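Local coordinates for benzyl alcohol dehydrogenase (Acinetobacter calcoaceticus, PDB 1F8F), which probably catalyses the NAD-dependent oxidation of benzyl alcohol to benzaldehyde, as a zinc-containing member of the alcohol dehydrogenase family, at residues 88-100 against 104-116. Numbering follows the deposited sequence.
With ZN (zinc ion), chain C; SO4 (sulfate ion), chain D.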
loop_
_atom_site.group_PDB
_atom_site.type_symbol
_atom_site.label_atom_id
_atom_site.label_comp_id
_atom_site.label_asym_id
_atom_site.label_seq_id
_atom_site.Cartn_x
_atom_site.Cartn_y
_atom_site.Cartn_z
ATOM N N VAL A 88 10.178 25.859 -14.167
ATOM C CA VAL A 88 11.276 24.874 -14.016
ATOM C C VAL A 88 11.104 23.808 -15.095
ATOM O O VAL A 88 9.954 23.410 -15.353
ATOM C CB VAL A 88 11.276 24.340 -12.575
ATOM C CG1 VAL A 88 12.239 23.133 -12.537
ATOM C CG2 VAL A 88 11.760 25.382 -11.562
ATOM N N LEU A 89 12.002 23.423 -15.930
ATOM C CA LEU A 89 11.865 22.503 -17.034
ATOM C C LEU A 89 12.468 21.163 -16.576
ATOM O O LEU A 89 13.643 21.040 -16.273
ATOM C CB LEU A 89 12.790 22.923 -18.184
ATOM C CG LEU A 89 12.705 24.387 -18.599
ATOM C CD1 LEU A 89 13.362 24.580 -19.981
ATOM C CD2 LEU A 89 11.242 24.852 -18.713
ATOM N N SER A 90 11.607 20.185 -16.472
ATOM C CA SER A 90 11.845 18.861 -15.977
ATOM C C SER A 90 12.082 17.911 -17.147
ATOM O O SER A 90 12.155 18.385 -18.286
ATOM C CB SER A 90 10.636 18.391 -15.137
ATOM O OG SER A 90 10.840 17.226 -14.379
ATOM N N TYR A 91 12.233 16.611 -16.920
ATOM C CA TYR A 91 12.453 15.670 -17.992
ATOM C C TYR A 91 11.223 15.567 -18.917
ATOM O O TYR A 91 10.180 16.155 -18.769
ATOM C CB TYR A 91 12.827 14.297 -17.483
ATOM C CG TYR A 91 11.791 13.683 -16.533
ATOM C CD1 TYR A 91 10.795 12.826 -17.005
ATOM C CD2 TYR A 91 11.869 13.909 -15.168
ATOM C CE1 TYR A 91 9.844 12.280 -16.146
ATOM C CE2 TYR A 91 10.952 13.378 -14.286
ATOM C CZ TYR A 91 9.973 12.532 -14.786
ATOM O OH TYR A 91 9.052 12.014 -13.907
ATOM N N GLY A 92 11.390 14.774 -19.969
ATOM C CA GLY A 92 10.523 14.492 -21.068
ATOM C C GLY A 92 9.703 13.218 -21.063
ATOM O O GLY A 92 10.151 12.085 -21.028
ATOM N N TYR A 93 8.357 13.421 -21.044
ATOM C CA TYR A 93 7.379 12.334 -21.045
ATOM C C TYR A 93 6.218 12.537 -22.015
ATOM O O TYR A 93 5.835 13.644 -22.392
ATOM C CB TYR A 93 6.894 11.983 -19.648
ATOM C CG TYR A 93 6.064 12.998 -18.904
ATOM C CD1 TYR A 93 6.670 14.156 -18.407
ATOM C CD2 TYR A 93 4.706 12.848 -18.668
ATOM C CE1 TYR A 93 5.988 15.134 -17.715
ATOM C CE2 TYR A 93 3.985 13.805 -17.970
ATOM C CZ TYR A 93 4.635 14.931 -17.511
ATOM O OH TYR A 93 3.910 15.897 -16.824
ATOM N N CYS A 94 5.652 11.414 -22.477
ATOM C CA CYS A 94 4.565 11.424 -23.442
ATOM C C CYS A 94 3.189 11.716 -22.838
ATOM O O CYS A 94 2.517 12.427 -23.589
ATOM C CB CYS A 94 4.533 10.155 -24.296
ATOM S SG CYS A 94 3.507 8.841 -23.586
ATOM N N GLY A 95 2.864 11.187 -21.655
ATOM C CA GLY A 95 1.614 11.468 -20.968
ATOM C C GLY A 95 0.340 10.856 -21.544
ATOM O O GLY A 95 -0.794 11.205 -21.185
ATOM N N LYS A 96 0.532 9.864 -22.420
ATOM C CA LYS A 96 -0.569 9.164 -23.071
ATOM C C LYS A 96 -0.351 7.645 -22.945
ATOM O O LYS A 96 -1.330 6.925 -23.186
ATOM C CB LYS A 96 -0.540 9.474 -24.577
ATOM C CG LYS A 96 -0.737 10.875 -25.057
ATOM C CD LYS A 96 -0.991 10.987 -26.555
ATOM C CE LYS A 96 -0.671 12.379 -27.099
ATOM N NZ LYS A 96 -0.989 12.499 -28.562
ATOM N N CYS A 97 0.832 7.143 -22.597
ATOM C CA CYS A 97 1.023 5.689 -22.503
ATOM C C CYS A 97 0.515 5.094 -21.182
ATOM O O CYS A 97 0.008 5.846 -20.334
ATOM C CB CYS A 97 2.503 5.318 -22.723
ATOM S SG CYS A 97 3.576 5.778 -21.310
ATOM N N THR A 98 0.680 3.774 -20.992
ATOM C CA THR A 98 0.170 3.113 -19.775
ATOM C C THR A 98 0.801 3.689 -18.486
ATOM O O THR A 98 0.155 3.936 -17.449
ATOM C CB THR A 98 0.425 1.589 -19.845
ATOM O OG1 THR A 98 -0.384 0.985 -20.849
ATOM C CG2 THR A 98 0.175 0.885 -18.520
ATOM N N GLN A 99 2.131 3.862 -18.536
ATOM C CA GLN A 99 2.846 4.421 -17.362
ATOM C C GLN A 99 2.480 5.871 -17.134
ATOM O O GLN A 99 2.158 6.153 -15.982
ATOM C CB GLN A 99 4.326 4.124 -17.450
ATOM C CG GLN A 99 4.596 2.728 -16.891
ATOM C CD GLN A 99 4.354 1.679 -17.937
ATOM O OE1 GLN A 99 3.814 0.604 -17.635
ATOM N NE2 GLN A 99 4.769 1.991 -19.154
ATOM N N CYS A 100 2.361 6.761 -18.105
ATOM C CA CYS A 100 1.945 8.128 -17.910
ATOM C C CYS A 100 0.521 8.222 -17.396
ATOM O O CYS A 100 0.383 8.867 -16.341
ATOM C CB CYS A 100 2.173 8.985 -19.156
ATOM S SG CYS A 100 3.912 9.075 -19.719
ATOM N N ASN A 104 2.995 7.435 -13.272
ATOM C CA ASN A 104 4.392 7.049 -13.335
ATOM C C ASN A 104 5.093 7.580 -14.573
ATOM O O ASN A 104 5.656 6.770 -15.325
ATOM C CB ASN A 104 4.469 5.509 -13.437
ATOM C CG ASN A 104 3.830 4.716 -12.326
ATOM O OD1 ASN A 104 4.335 4.616 -11.192
ATOM N ND2 ASN A 104 2.661 4.077 -12.552
ATOM N N PRO A 105 5.154 8.888 -14.791
ATOM C CA PRO A 105 5.758 9.435 -16.013
ATOM C C PRO A 105 7.225 9.116 -16.146
ATOM O O PRO A 105 7.836 8.956 -17.224
ATOM C CB PRO A 105 5.489 10.948 -15.923
ATOM C CG PRO A 105 5.344 11.194 -14.439
ATOM C CD PRO A 105 4.583 9.955 -13.921
ATOM N N ALA A 106 7.913 8.969 -14.979
ATOM C CA ALA A 106 9.338 8.624 -15.065
ATOM C C ALA A 106 9.541 7.295 -15.817
ATOM O O ALA A 106 10.674 7.098 -16.262
ATOM C CB ALA A 106 9.965 8.556 -13.695
ATOM N N TYR A 107 8.570 6.406 -15.911
ATOM C CA TYR A 107 8.606 5.086 -16.505
ATOM C C TYR A 107 7.954 5.027 -17.871
ATOM O O TYR A 107 7.722 3.977 -18.469
ATOM C CB TYR A 107 8.097 4.019 -15.454
ATOM C CG TYR A 107 9.023 4.154 -14.232
ATOM C CD1 TYR A 107 10.373 3.832 -14.285
ATOM C CD2 TYR A 107 8.553 4.732 -13.070
ATOM C CE1 TYR A 107 11.227 4.048 -13.238
ATOM C CE2 TYR A 107 9.393 4.858 -11.971
ATOM C CZ TYR A 107 10.747 4.568 -12.063
ATOM O OH TYR A 107 11.477 4.772 -10.902
ATOM N N CYS A 108 7.611 6.184 -18.413
ATOM C CA CYS A 108 7.024 6.380 -19.741
ATOM C C CYS A 108 7.685 5.440 -20.713
ATOM O O CYS A 108 8.914 5.322 -20.871
ATOM C CB CYS A 108 7.165 7.823 -20.285
ATOM S SG CYS A 108 6.679 8.280 -21.945
ATOM N N SER A 109 6.870 4.752 -21.524
ATOM C CA SER A 109 7.444 3.827 -22.521
ATOM C C SER A 109 8.198 4.583 -23.612
ATOM O O SER A 109 8.904 4.009 -24.442
ATOM C CB SER A 109 6.375 2.851 -23.010
ATOM O OG SER A 109 5.371 3.557 -23.736
ATOM N N GLU A 110 8.173 5.924 -23.642
ATOM C CA GLU A 110 9.018 6.647 -24.595
ATOM C C GLU A 110 10.144 7.313 -23.813
ATOM O O GLU A 110 10.752 8.211 -24.380
ATOM C CB GLU A 110 8.191 7.641 -25.416
ATOM C CG GLU A 110 6.941 7.128 -26.072
ATOM C CD GLU A 110 6.142 7.869 -27.106
ATOM O OE1 GLU A 110 6.103 9.093 -27.363
ATOM O OE2 GLU A 110 5.363 7.160 -27.821
ATOM N N PHE A 111 10.479 6.957 -22.574
ATOM C CA PHE A 111 11.562 7.650 -21.884
ATOM C C PHE A 111 12.827 7.702 -22.697
ATOM O O PHE A 111 13.014 8.821 -23.176
ATOM C CB PHE A 111 11.855 7.136 -20.459
ATOM C CG PHE A 111 12.568 8.153 -19.591
ATOM C CD1 PHE A 111 13.941 8.312 -19.663
ATOM C CD2 PHE A 111 11.853 8.976 -18.726
ATOM C CE1 PHE A 111 14.572 9.251 -18.866
ATOM C CE2 PHE A 111 12.464 9.907 -17.947
ATOM C CZ PHE A 111 13.838 10.044 -17.997
ATOM N N PHE A 112 13.604 6.787 -23.188
ATOM C CA PHE A 112 14.834 6.936 -23.939
ATOM C C PHE A 112 14.796 7.690 -25.249
ATOM O O PHE A 112 15.806 8.134 -25.819
ATOM C CB PHE A 112 15.416 5.503 -24.072
ATOM C CG PHE A 112 16.864 5.516 -24.478
ATOM C CD1 PHE A 112 17.194 5.536 -25.822
ATOM C CD2 PHE A 112 17.891 5.503 -23.545
ATOM C CE1 PHE A 112 18.505 5.555 -26.247
ATOM C CE2 PHE A 112 19.211 5.517 -23.960
ATOM C CZ PHE A 112 19.517 5.554 -25.315
ATOM N N GLY A 113 13.615 7.949 -25.787
ATOM C CA GLY A 113 13.406 8.630 -27.031
ATOM C C GLY A 113 13.092 10.109 -26.904
ATOM O O GLY A 113 13.319 10.884 -27.871
ATOM N N ARG A 114 12.490 10.581 -25.828
ATOM C CA ARG A 114 12.136 11.969 -25.622
ATOM C C ARG A 114 13.268 12.799 -25.021
ATOM O O ARG A 114 13.237 14.009 -25.240
ATOM C CB ARG A 114 10.870 12.118 -24.748
ATOM C CG ARG A 114 9.626 11.941 -25.596
ATOM C CD ARG A 114 8.339 11.655 -24.856
ATOM N NE ARG A 114 7.283 11.236 -25.789
ATOM C CZ ARG A 114 6.641 12.081 -26.576
ATOM N NH1 ARG A 114 6.977 13.366 -26.460
ATOM N NH2 ARG A 114 5.682 11.808 -27.448
ATOM N N ASN A 115 14.191 12.154 -24.338
ATOM C CA ASN A 115 15.299 12.811 -23.671
ATOM C C ASN A 115 16.669 12.531 -24.262
ATOM O O ASN A 115 17.558 13.358 -24.227
ATOM C CB ASN A 115 15.334 12.300 -22.206
ATOM C CG ASN A 115 14.021 12.692 -21.507
ATOM O OD1 ASN A 115 13.922 13.653 -20.733
ATOM N ND2 ASN A 115 12.905 11.998 -21.739
ATOM N N PHE A 116 16.818 11.319 -24.782
ATOM C CA PHE A 116 18.096 10.846 -25.291
ATOM C C PHE A 116 18.251 10.674 -26.786
ATOM O O PHE A 116 19.406 10.451 -27.178
ATOM C CB PHE A 116 18.386 9.495 -24.593
ATOM C CG PHE A 116 18.797 9.605 -23.151
ATOM C CD1 PHE A 116 19.972 10.289 -22.873
ATOM C CD2 PHE A 116 18.112 9.035 -22.093
ATOM C CE1 PHE A 116 20.449 10.427 -21.592
ATOM C CE2 PHE A 116 18.557 9.175 -20.787
ATOM C CZ PHE A 116 19.740 9.863 -20.544
HETATM ZN ZN ZN C . 4.377 7.979 -21.662
HETATM S S SO4 D . 4.091 14.108 -30.041
HETATM O O1 SO4 D . 3.885 14.841 -31.337
HETATM O O2 SO4 D . 4.047 12.632 -30.317
HETATM O O3 SO4 D . 3.074 14.518 -29.031
HETATM O O4 SO4 D . 5.460 14.468 -29.533
#
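Cys108 reaches across to Cys94, Cys97 and Cys100, and the four SG atoms surround one zinc ion; Cys108 SG lies 2.3 Å from the zinc. With SG anti to the backbone N (chi1 174°), Cys108 also accepts a nearly straight hydrogen bond from Cys94 N, N to SG 3.3 Å, and a more bent one from Glu110 N. Ser109 N donates to Cys97 SG, 3.5 Å from N to SG; such donors would probably offset part of the thiolates' negative charge. On the more buried side, Pro105 CB sits over one face of the Tyr93 ring, 3.8 Å from its centroid, while Tyr91 CD1 meets Phe111 CE2 at 3.5 Å, the rings inclined at 47°. The four-cysteine site belongs to the structural zinc lobe of the medium-chain alcohol dehydrogenases; Cys44, His65 and Cys173 bind a second zinc. Further along, Asn115 OD1 takes Gly92 N on an in-plane lone pair at 2.9 Å, and ND2 gives to Gly92 O. The outer side is more open to solvent. There Arg114 lays a guanidinium face over Cys94 CA, its NE and NH2 share Glu110 OE1 side-on, and NH2 bonds weakly to a sulfate, probably from the crystallisation liquor, also hydrogen-bonded to Ser121 and Arg152.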